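Local coordinates for protein RE68959p (Drosophila melanogaster, PDB 6XWU) that is the Drosophila centromere protein CENP-C, whose C-terminal cupin domain probably helps CAL1-dependent maintenance of centromeres during cell division, at residues 1344-1349 with 1393-1398. Residues are numbered along the deposited sequence; the frame is centred on the assembly and turned at random.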
loop_
_atom_site.group_PDB
_atom_site.type_symbol
_atom_site.label_atom_id
_atom_site.label_comp_id
_atom_site.label_asym_id
_atom_site.label_seq_id
_atom_site.Cartn_x
_atom_site.Cartn_y
_atom_site.Cartn_z
ATOM N N ARG A 1344 -15.552 -9.067 9.245
ATOM C CA ARG A 1344 -16.154 -8.755 7.952
ATOM C C ARG A 1344 -16.721 -10.038 7.361
ATOM O O ARG A 1344 -15.995 -11.027 7.213
ATOM C CB ARG A 1344 -15.131 -8.139 6.992
ATOM C CG ARG A 1344 -15.735 -7.683 5.638
ATOM C CD ARG A 1344 -14.687 -6.903 4.853
ATOM N NE ARG A 1344 -15.143 -6.271 3.607
ATOM C CZ ARG A 1344 -14.917 -6.752 2.385
ATOM N NH1 ARG A 1344 -14.300 -7.913 2.213
ATOM N NH2 ARG A 1344 -15.327 -6.080 1.320
ATOM N N SER A 1345 -18.008 -10.014 7.013
ATOM C CA SER A 1345 -18.684 -11.212 6.546
ATOM C C SER A 1345 -18.077 -11.696 5.234
ATOM O O SER A 1345 -17.301 -11.003 4.573
ATOM C CB SER A 1345 -20.182 -10.955 6.373
ATOM O OG SER A 1345 -20.785 -10.655 7.621
ATOM N N MET A 1346 -18.438 -12.919 4.865
ATOM C CA MET A 1346 -17.855 -13.533 3.683
ATOM C C MET A 1346 -18.222 -12.746 2.433
ATOM O O MET A 1346 -19.377 -12.351 2.242
ATOM C CB MET A 1346 -18.338 -14.977 3.543
ATOM C CG MET A 1346 -17.651 -15.728 2.422
ATOM S SD MET A 1346 -18.563 -15.618 0.864
ATOM C CE MET A 1346 -19.646 -17.043 1.025
ATOM N N LYS A 1347 -17.231 -12.545 1.573
ATOM C CA LYS A 1347 -17.405 -11.920 0.273
ATOM C C LYS A 1347 -16.717 -12.796 -0.763
ATOM O O LYS A 1347 -15.936 -13.688 -0.419
ATOM C CB LYS A 1347 -16.820 -10.493 0.249
ATOM C CG LYS A 1347 -17.433 -9.535 1.281
ATOM C CD LYS A 1347 -18.843 -9.116 0.900
ATOM C CE LYS A 1347 -19.554 -8.414 2.068
ATOM N NZ LYS A 1347 -21.019 -8.193 1.836
ATOM N N GLN A 1348 -17.004 -12.548 -2.038
ATOM C CA GLN A 1348 -16.366 -13.301 -3.115
ATOM C C GLN A 1348 -15.764 -12.337 -4.126
ATOM O O GLN A 1348 -16.441 -11.412 -4.586
ATOM C CB GLN A 1348 -17.357 -14.244 -3.804
ATOM C CG GLN A 1348 -16.737 -15.142 -4.901
ATOM C CD GLN A 1348 -17.708 -16.201 -5.418
ATOM O OE1 GLN A 1348 -18.917 -16.089 -5.244
ATOM N NE2 GLN A 1348 -17.173 -17.241 -6.047
ATOM N N ALA A 1349 -14.503 -12.571 -4.489
ATOM C CA ALA A 1349 -13.868 -11.811 -5.562
ATOM C C ALA A 1349 -14.476 -12.244 -6.893
ATOM O O ALA A 1349 -13.851 -12.959 -7.683
ATOM C CB ALA A 1349 -12.346 -11.998 -5.546
ATOM N N ARG A 1393 -13.803 -17.109 -2.232
ATOM C CA ARG A 1393 -14.617 -16.570 -1.143
ATOM C C ARG A 1393 -13.729 -16.344 0.071
ATOM O O ARG A 1393 -12.860 -17.164 0.376
ATOM C CB ARG A 1393 -15.767 -17.521 -0.789
ATOM C CG ARG A 1393 -16.793 -17.707 -1.896
ATOM C CD ARG A 1393 -17.607 -18.989 -1.651
ATOM N NE ARG A 1393 -17.799 -19.790 -2.858
ATOM C CZ ARG A 1393 -16.841 -20.492 -3.460
ATOM N NH1 ARG A 1393 -15.606 -20.497 -2.974
ATOM N NH2 ARG A 1393 -17.117 -21.193 -4.554
ATOM N N TYR A 1394 -13.917 -15.215 0.753
ATOM C CA TYR A 1394 -12.991 -14.895 1.833
ATOM C C TYR A 1394 -13.696 -14.126 2.940
ATOM O O TYR A 1394 -14.597 -13.323 2.677
ATOM C CB TYR A 1394 -11.795 -14.098 1.298
ATOM C CG TYR A 1394 -12.138 -12.686 0.856
ATOM C CD1 TYR A 1394 -12.778 -12.452 -0.357
ATOM C CD2 TYR A 1394 -11.804 -11.583 1.645
ATOM C CE1 TYR A 1394 -13.095 -11.172 -0.767
ATOM C CE2 TYR A 1394 -12.121 -10.292 1.243
ATOM C CZ TYR A 1394 -12.772 -10.097 0.034
ATOM O OH TYR A 1394 -13.093 -8.826 -0.379
ATOM N N SER A 1395 -13.262 -14.376 4.179
ATOM C CA SER A 1395 -13.742 -13.686 5.369
ATOM C C SER A 1395 -12.540 -13.107 6.105
ATOM O O SER A 1395 -11.440 -13.661 6.038
ATOM C CB SER A 1395 -14.514 -14.642 6.300
ATOM O OG SER A 1395 -15.790 -14.959 5.770
ATOM N N ILE A 1396 -12.748 -12.000 6.821
ATOM C CA ILE A 1396 -11.668 -11.319 7.532
ATOM C C ILE A 1396 -12.114 -11.027 8.954
ATOM O O ILE A 1396 -13.235 -10.553 9.177
ATOM C CB ILE A 1396 -11.267 -9.997 6.847
ATOM C CG1 ILE A 1396 -10.894 -10.212 5.378
ATOM C CG2 ILE A 1396 -10.132 -9.335 7.619
ATOM C CD1 ILE A 1396 -10.807 -8.915 4.607
ATOM N N GLN A 1397 -11.231 -11.282 9.918
ATOM C CA GLN A 1397 -11.506 -10.905 11.295
ATOM C C GLN A 1397 -10.293 -10.200 11.884
ATOM O O GLN A 1397 -9.163 -10.667 11.724
ATOM C CB GLN A 1397 -11.873 -12.115 12.160
ATOM C CG GLN A 1397 -12.080 -11.734 13.618
ATOM C CD GLN A 1397 -12.864 -12.767 14.401
ATOM O OE1 GLN A 1397 -13.602 -12.424 15.324
ATOM N NE2 GLN A 1397 -12.701 -14.037 14.047
ATOM N N ASN A 1398 -10.537 -9.066 12.539
ATOM C CA ASN A 1398 -9.495 -8.407 13.314
ATOM C C ASN A 1398 -9.049 -9.355 14.424
ATOM O O ASN A 1398 -9.876 -9.825 15.212
ATOM C CB ASN A 1398 -10.044 -7.098 13.880
ATOM C CG ASN A 1398 -8.984 -6.257 14.543
ATOM O OD1 ASN A 1398 -7.834 -6.668 14.661
ATOM N ND2 ASN A 1398 -9.367 -5.063 14.975
HETATM O O HOH W 1 -14.650 -10.518 3.813
#
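Arg1344 reaches Tyr1394 with the end of its side chain. Its NH1 gives a hydrogen bond to Tyr1394 OH at 3.0 Å, and the hydroxyl lies close to the guanidinium plane. The arginine gets there on a stretched chain: CG is anti to the backbone N (chi1 -175°) and the chain runs extended to NE. NE bonds Tyr1322 OH, so two tyrosine hydroxyls fix the rotation of the guanidinium. Lys1347 CG sits toward the rim of one of its faces. Tyr1394 has chi1 70°, with CG between the backbone N and the carbonyl carbon. This turns the ring toward strand 1344-1348, where CE1 lies 3.9 Å from Lys1347 CB. With an alanine in place of Tyr1394, Arg1344 NH1 would probably lose its hydroxyl partner and a gap would open beside Lys1347 CB.

The strands are antiparallel, and 1344-1348 is an outer strand of its sheet. This sheet faces a second one in the jelly-roll beta barrel of the cupin fold. On that side Tyr1394 touches Leu1354 and Ile1396 touches Leu1356. Arg1344 N bonds Ile1396 O at 2.8 Å; the return bond, Ile1396 N to Arg1344 O, is weak. Lys1347 and Tyr1394 form the next hydrogen-bonded pair. Between these pairs the register slips by one residue, a beta bulge. A water fills in there, donating to Ser1345 O and Tyr1394 O and weakly accepting from Arg1344 NH1.

At the bulge Ser1395 OG rests 3.4 Å from Met1346 CB. Met1346 bends at chi2 and chi3 and lies alongside Arg1393, its SD 3.8 Å from Arg1393 CB. Gln1348 also runs beside Arg1393, with CD 3.9 Å from Arg1393 CG. Gln1348 NE2 lies toward the rim of one face of the guanidinium and bonds Gly1391 O.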